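Local coordinates for protein acyl-coenzyme A oxidase acox-1.1 (Caenorhabditis elegans, PDB 5K3H) that catalyses the FAD-dependent, oxygen-consuming desaturation of acyl-CoA to (2E)-enoyl-CoA, the first step of peroxisomal beta-oxidation, at residues 159-171 against 203-215. Numbering follows the deposited sequence.
Sequences NLQNLETTATYDI and VAHMYIKGKNFGP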
loop_
_atom_site.group_PDB
_atom_site.type_symbol
_atom_site.label_atom_id
_atom_site.label_comp_id
_atom_site.label_asym_id
_atom_site.label_seq_id
_atom_site.Cartn_x
_atom_site.Cartn_y
_atom_site.Cartn_z
ATOM N N ASN B 159 -9.535 23.643 -2.667
ATOM C CA ASN B 159 -10.043 24.953 -2.260
ATOM C C ASN B 159 -11.331 25.278 -3.016
ATOM O O ASN B 159 -11.307 25.500 -4.233
ATOM C CB ASN B 159 -8.985 26.032 -2.499
ATOM C CG ASN B 159 -9.220 27.293 -1.667
ATOM O OD1 ASN B 159 -10.297 27.491 -1.100
ATOM N ND2 ASN B 159 -8.208 28.165 -1.612
ATOM N N LEU B 160 -12.456 25.330 -2.290
ATOM C CA LEU B 160 -13.695 25.845 -2.864
ATOM C C LEU B 160 -13.499 27.180 -3.567
ATOM O O LEU B 160 -14.213 27.481 -4.533
ATOM C CB LEU B 160 -14.751 26.000 -1.767
ATOM C CG LEU B 160 -15.609 24.784 -1.426
ATOM C CD1 LEU B 160 -14.773 23.658 -0.849
ATOM C CD2 LEU B 160 -16.685 25.206 -0.432
ATOM N N GLN B 161 -12.518 27.976 -3.136
ATOM C CA GLN B 161 -12.384 29.326 -3.674
ATOM C C GLN B 161 -11.791 29.358 -5.080
ATOM O O GLN B 161 -11.892 30.387 -5.759
ATOM C CB GLN B 161 -11.537 30.201 -2.736
ATOM C CG GLN B 161 -12.070 30.331 -1.296
ATOM C CD GLN B 161 -13.515 30.846 -1.191
ATOM O OE1 GLN B 161 -13.910 31.819 -1.838
ATOM N NE2 GLN B 161 -14.297 30.196 -0.347
ATOM N N ASN B 162 -11.177 28.273 -5.539
ATOM C CA ASN B 162 -10.597 28.247 -6.874
ATOM C C ASN B 162 -11.377 27.364 -7.844
ATOM O O ASN B 162 -10.868 27.058 -8.930
ATOM C CB ASN B 162 -9.132 27.801 -6.800
ATOM C CG ASN B 162 -8.243 28.806 -6.050
ATOM O OD1 ASN B 162 -7.602 28.477 -5.032
ATOM N ND2 ASN B 162 -8.219 30.046 -6.547
ATOM N N LEU B 163 -12.595 26.953 -7.485
ATOM C CA LEU B 163 -13.465 26.255 -8.426
ATOM C C LEU B 163 -13.781 27.125 -9.646
ATOM O O LEU B 163 -13.790 28.357 -9.587
ATOM C CB LEU B 163 -14.758 25.840 -7.723
ATOM C CG LEU B 163 -14.586 24.840 -6.583
ATOM C CD1 LEU B 163 -15.899 24.650 -5.835
ATOM C CD2 LEU B 163 -14.102 23.506 -7.121
ATOM N N GLU B 164 -14.039 26.462 -10.768
ATOM C CA GLU B 164 -14.328 27.162 -12.015
ATOM C C GLU B 164 -15.783 27.104 -12.479
ATOM O O GLU B 164 -16.201 27.935 -13.285
ATOM C CB GLU B 164 -13.411 26.651 -13.131
ATOM C CG GLU B 164 -11.963 27.094 -12.997
ATOM C CD GLU B 164 -11.009 26.199 -13.762
ATOM O OE1 GLU B 164 -11.275 25.920 -14.949
ATOM O OE2 GLU B 164 -9.991 25.776 -13.177
ATOM N N THR B 165 -16.557 26.139 -11.992
ATOM C CA THR B 165 -17.945 26.055 -12.428
ATOM C C THR B 165 -18.721 27.287 -11.955
ATOM O O THR B 165 -18.625 27.684 -10.791
ATOM C CB THR B 165 -18.577 24.767 -11.908
ATOM O OG1 THR B 165 -17.848 23.643 -12.438
ATOM C CG2 THR B 165 -20.067 24.688 -12.334
ATOM N N THR B 166 -19.474 27.917 -12.859
ATOM C CA THR B 166 -20.230 29.114 -12.507
ATOM C C THR B 166 -21.734 28.856 -12.541
ATOM O O THR B 166 -22.226 27.961 -13.239
ATOM C CB THR B 166 -19.894 30.304 -13.414
ATOM O OG1 THR B 166 -20.070 29.933 -14.784
ATOM C CG2 THR B 166 -18.448 30.812 -13.174
ATOM N N ALA B 167 -22.439 29.594 -11.688
ATOM C CA ALA B 167 -23.889 29.684 -11.698
ATOM C C ALA B 167 -24.204 31.166 -11.764
ATOM O O ALA B 167 -24.060 31.876 -10.762
ATOM C CB ALA B 167 -24.504 29.038 -10.458
ATOM N N THR B 168 -24.642 31.634 -12.923
ATOM C CA THR B 168 -24.819 33.058 -13.149
ATOM C C THR B 168 -26.307 33.355 -13.052
ATOM O O THR B 168 -27.127 32.675 -13.693
ATOM C CB THR B 168 -24.265 33.504 -14.509
ATOM O OG1 THR B 168 -22.880 33.139 -14.632
ATOM C CG2 THR B 168 -24.373 35.013 -14.656
ATOM N N TYR B 169 -26.660 34.313 -12.196
ATOM C CA TYR B 169 -28.064 34.623 -11.988
ATOM C C TYR B 169 -28.568 35.464 -13.152
ATOM O O TYR B 169 -28.065 36.569 -13.392
ATOM C CB TYR B 169 -28.299 35.354 -10.669
ATOM C CG TYR B 169 -29.780 35.525 -10.468
ATOM C CD1 TYR B 169 -30.619 34.421 -10.570
ATOM C CD2 TYR B 169 -30.354 36.767 -10.220
ATOM C CE1 TYR B 169 -31.971 34.537 -10.406
ATOM C CE2 TYR B 169 -31.726 36.891 -10.050
ATOM C CZ TYR B 169 -32.525 35.765 -10.147
ATOM O OH TYR B 169 -33.893 35.819 -10.002
ATOM N N ASP B 170 -29.579 34.948 -13.852
ATOM C CA ASP B 170 -30.217 35.626 -14.975
ATOM C C ASP B 170 -31.484 36.297 -14.454
ATOM O O ASP B 170 -32.514 35.642 -14.280
ATOM C CB ASP B 170 -30.514 34.610 -16.071
ATOM C CG ASP B 170 -31.079 35.245 -17.326
ATOM O OD1 ASP B 170 -31.779 36.281 -17.229
ATOM O OD2 ASP B 170 -30.830 34.697 -18.426
ATOM N N ILE B 171 -31.409 37.613 -14.222
ATOM C CA ILE B 171 -32.508 38.351 -13.594
ATOM C C ILE B 171 -33.731 38.408 -14.501
ATOM O O ILE B 171 -34.873 38.413 -14.022
ATOM C CB ILE B 171 -32.040 39.757 -13.179
ATOM C CG1 ILE B 171 -30.841 39.670 -12.217
ATOM C CG2 ILE B 171 -33.186 40.539 -12.536
ATOM C CD1 ILE B 171 -30.205 41.018 -11.871
ATOM N N VAL B 203 -21.856 22.256 -6.497
ATOM C CA VAL B 203 -21.207 23.441 -5.947
ATOM C C VAL B 203 -20.634 24.259 -7.095
ATOM O O VAL B 203 -19.961 23.719 -7.980
ATOM C CB VAL B 203 -20.129 23.063 -4.921
ATOM C CG1 VAL B 203 -19.526 24.309 -4.330
ATOM C CG2 VAL B 203 -20.735 22.219 -3.820
ATOM N N ALA B 204 -20.909 25.561 -7.082
ATOM C CA ALA B 204 -20.532 26.462 -8.159
ATOM C C ALA B 204 -20.428 27.875 -7.600
ATOM O O ALA B 204 -21.111 28.225 -6.635
ATOM C CB ALA B 204 -21.549 26.414 -9.309
ATOM N N HIS B 205 -19.589 28.687 -8.235
ATOM C CA HIS B 205 -19.462 30.088 -7.866
ATOM C C HIS B 205 -20.642 30.901 -8.377
ATOM O O HIS B 205 -20.924 30.899 -9.582
ATOM C CB HIS B 205 -18.162 30.655 -8.425
ATOM C CG HIS B 205 -16.955 30.295 -7.619
ATOM N ND1 HIS B 205 -15.742 30.934 -7.773
ATOM C CD2 HIS B 205 -16.783 29.389 -6.631
ATOM C CE1 HIS B 205 -14.873 30.423 -6.922
ATOM N NE2 HIS B 205 -15.482 29.489 -6.215
ATOM N N MET B 206 -21.302 31.637 -7.476
ATOM C CA MET B 206 -22.533 32.342 -7.823
ATOM C C MET B 206 -22.257 33.797 -8.209
ATOM O O MET B 206 -21.773 34.593 -7.397
ATOM C CB MET B 206 -23.552 32.286 -6.681
ATOM C CG MET B 206 -24.918 32.823 -7.108
ATOM S SD MET B 206 -26.245 32.463 -5.945
ATOM C CE MET B 206 -25.732 33.448 -4.521
ATOM N N TYR B 207 -22.654 34.159 -9.422
ATOM C CA TYR B 207 -22.474 35.501 -9.949
ATOM C C TYR B 207 -23.834 36.176 -10.110
ATOM O O TYR B 207 -24.784 35.566 -10.621
ATOM C CB TYR B 207 -21.742 35.449 -11.289
ATOM C CG TYR B 207 -20.249 35.204 -11.184
ATOM C CD1 TYR B 207 -19.749 33.921 -10.962
ATOM C CD2 TYR B 207 -19.335 36.245 -11.341
ATOM C CE1 TYR B 207 -18.382 33.686 -10.890
ATOM C CE2 TYR B 207 -17.953 36.018 -11.266
ATOM C CZ TYR B 207 -17.500 34.744 -11.052
ATOM O OH TYR B 207 -16.159 34.519 -10.979
ATOM N N ILE B 208 -23.942 37.411 -9.624
ATOM C CA ILE B 208 -25.124 38.241 -9.832
ATOM C C ILE B 208 -24.672 39.619 -10.269
ATOM O O ILE B 208 -23.913 40.282 -9.555
ATOM C CB ILE B 208 -26.005 38.342 -8.579
ATOM C CG1 ILE B 208 -26.279 36.956 -7.990
ATOM C CG2 ILE B 208 -27.316 39.080 -8.902
ATOM C CD1 ILE B 208 -26.988 37.039 -6.661
ATOM N N LYS B 209 -25.158 40.067 -11.421
ATOM C CA LYS B 209 -24.763 41.363 -11.963
ATOM C C LYS B 209 -23.247 41.447 -12.086
ATOM O O LYS B 209 -22.659 42.514 -11.941
ATOM C CB LYS B 209 -25.280 42.515 -11.090
ATOM C CG LYS B 209 -26.801 42.707 -10.962
ATOM C CD LYS B 209 -27.063 43.965 -10.102
ATOM C CE LYS B 209 -28.513 44.357 -9.955
ATOM N NZ LYS B 209 -29.160 43.682 -8.784
ATOM N N GLY B 210 -22.604 40.309 -12.344
ATOM C CA GLY B 210 -21.169 40.248 -12.551
ATOM C C GLY B 210 -20.324 40.182 -11.296
ATOM O O GLY B 210 -19.104 39.980 -11.400
ATOM N N LYS B 211 -20.934 40.207 -10.115
ATOM C CA LYS B 211 -20.196 40.085 -8.869
ATOM C C LYS B 211 -20.208 38.630 -8.430
ATOM O O LYS B 211 -21.254 37.981 -8.456
ATOM C CB LYS B 211 -20.811 40.943 -7.759
ATOM C CG LYS B 211 -20.106 40.705 -6.409
ATOM C CD LYS B 211 -20.598 41.554 -5.238
ATOM C CE LYS B 211 -20.023 40.980 -3.923
ATOM N NZ LYS B 211 -20.184 41.854 -2.734
ATOM N N ASN B 212 -19.042 38.140 -8.009
ATOM C CA ASN B 212 -18.855 36.773 -7.532
ATOM C C ASN B 212 -19.162 36.697 -6.038
ATOM O O ASN B 212 -18.484 37.337 -5.223
ATOM C CB ASN B 212 -17.417 36.309 -7.808
ATOM C CG ASN B 212 -17.179 34.832 -7.444
ATOM O OD1 ASN B 212 -18.075 34.137 -6.977
ATOM N ND2 ASN B 212 -15.973 34.351 -7.700
ATOM N N PHE B 213 -20.193 35.926 -5.687
ATOM C CA PHE B 213 -20.608 35.720 -4.306
ATOM C C PHE B 213 -20.030 34.451 -3.685
ATOM O O PHE B 213 -20.404 34.096 -2.560
ATOM C CB PHE B 213 -22.138 35.711 -4.227
ATOM C CG PHE B 213 -22.754 37.078 -4.417
ATOM C CD1 PHE B 213 -22.996 37.578 -5.694
ATOM C CD2 PHE B 213 -23.076 37.864 -3.324
ATOM C CE1 PHE B 213 -23.536 38.826 -5.869
ATOM C CE2 PHE B 213 -23.619 39.123 -3.493
ATOM C CZ PHE B 213 -23.854 39.605 -4.767
ATOM N N GLY B 214 -19.151 33.743 -4.388
ATOM C CA GLY B 214 -18.510 32.583 -3.817
ATOM C C GLY B 214 -19.310 31.313 -4.011
ATOM O O GLY B 214 -20.387 31.315 -4.626
ATOM N N PRO B 215 -18.802 30.200 -3.472
ATOM C CA PRO B 215 -19.442 28.898 -3.713
ATOM C C PRO B 215 -20.768 28.781 -2.977
ATOM O O PRO B 215 -20.870 29.109 -1.790
ATOM C CB PRO B 215 -18.410 27.887 -3.195
ATOM C CG PRO B 215 -17.577 28.634 -2.262
ATOM C CD PRO B 215 -17.532 30.059 -2.745
HETATM O O HOH W 1 -26.136 38.474 -13.171
#
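V203 opens the contact by laying CG1 against CD1 of L163, 3.9 Å apart. One residue on, the methyl of A204 packs between CG2 of T165 and CB of A167. H205 makes the most extensive contact. Its backbone N donates to T165 O and its O accepts from A167 N, the two bonds that start a parallel ladder. Its ring, meanwhile, reaches back to the turn before strand 166-170: with chi1 -79° placing CG beside the backbone N, NE2 donates to L160 O at 2.9 Å. That oxygen lies in the ring plane, and the N-H...O angle is 162°, which ties the 3-10 segment 160-161 to the sheet. L163 O sits over one ring face, 3.5 Å above the plane, and with the NE2 bond should restrict rotation of the imidazole, while Q161 O approaches the edge at CE1.

The ladder continues past M206, whose CA-H points at A167 O. The same oxygen accepts a hydrogen bond from Y207 N, and Y207 O receives Y169 N in a bond of 2.8 Å, nearly in line with the carbonyl. On the face shared with T166, the Y207 ring brings CE1 within 3.7 Å of T166 CG2. I208 CG1 meets CB of Y169 on the other face, where A167 and M206 also lie. Beyond it, at the type I' turn, a water bridges K209 N and Y169 O. On the return strand of the hairpin, P215 CG meets L160 CB, the two side chains crossing at about a right angle.

The alternating backbone bonds define a parallel pair, whose short segment axes diverge by 30°. L160 rests on Q151, a residue of the FAD site shared between the two subunits, which puts the turn before strand 166-170 beside that site. Strand 166-170 is flanked by 175-179 on its other edge, strand 199-208 by 211-221, and M206 and I208 touch V272 of strand 271-272.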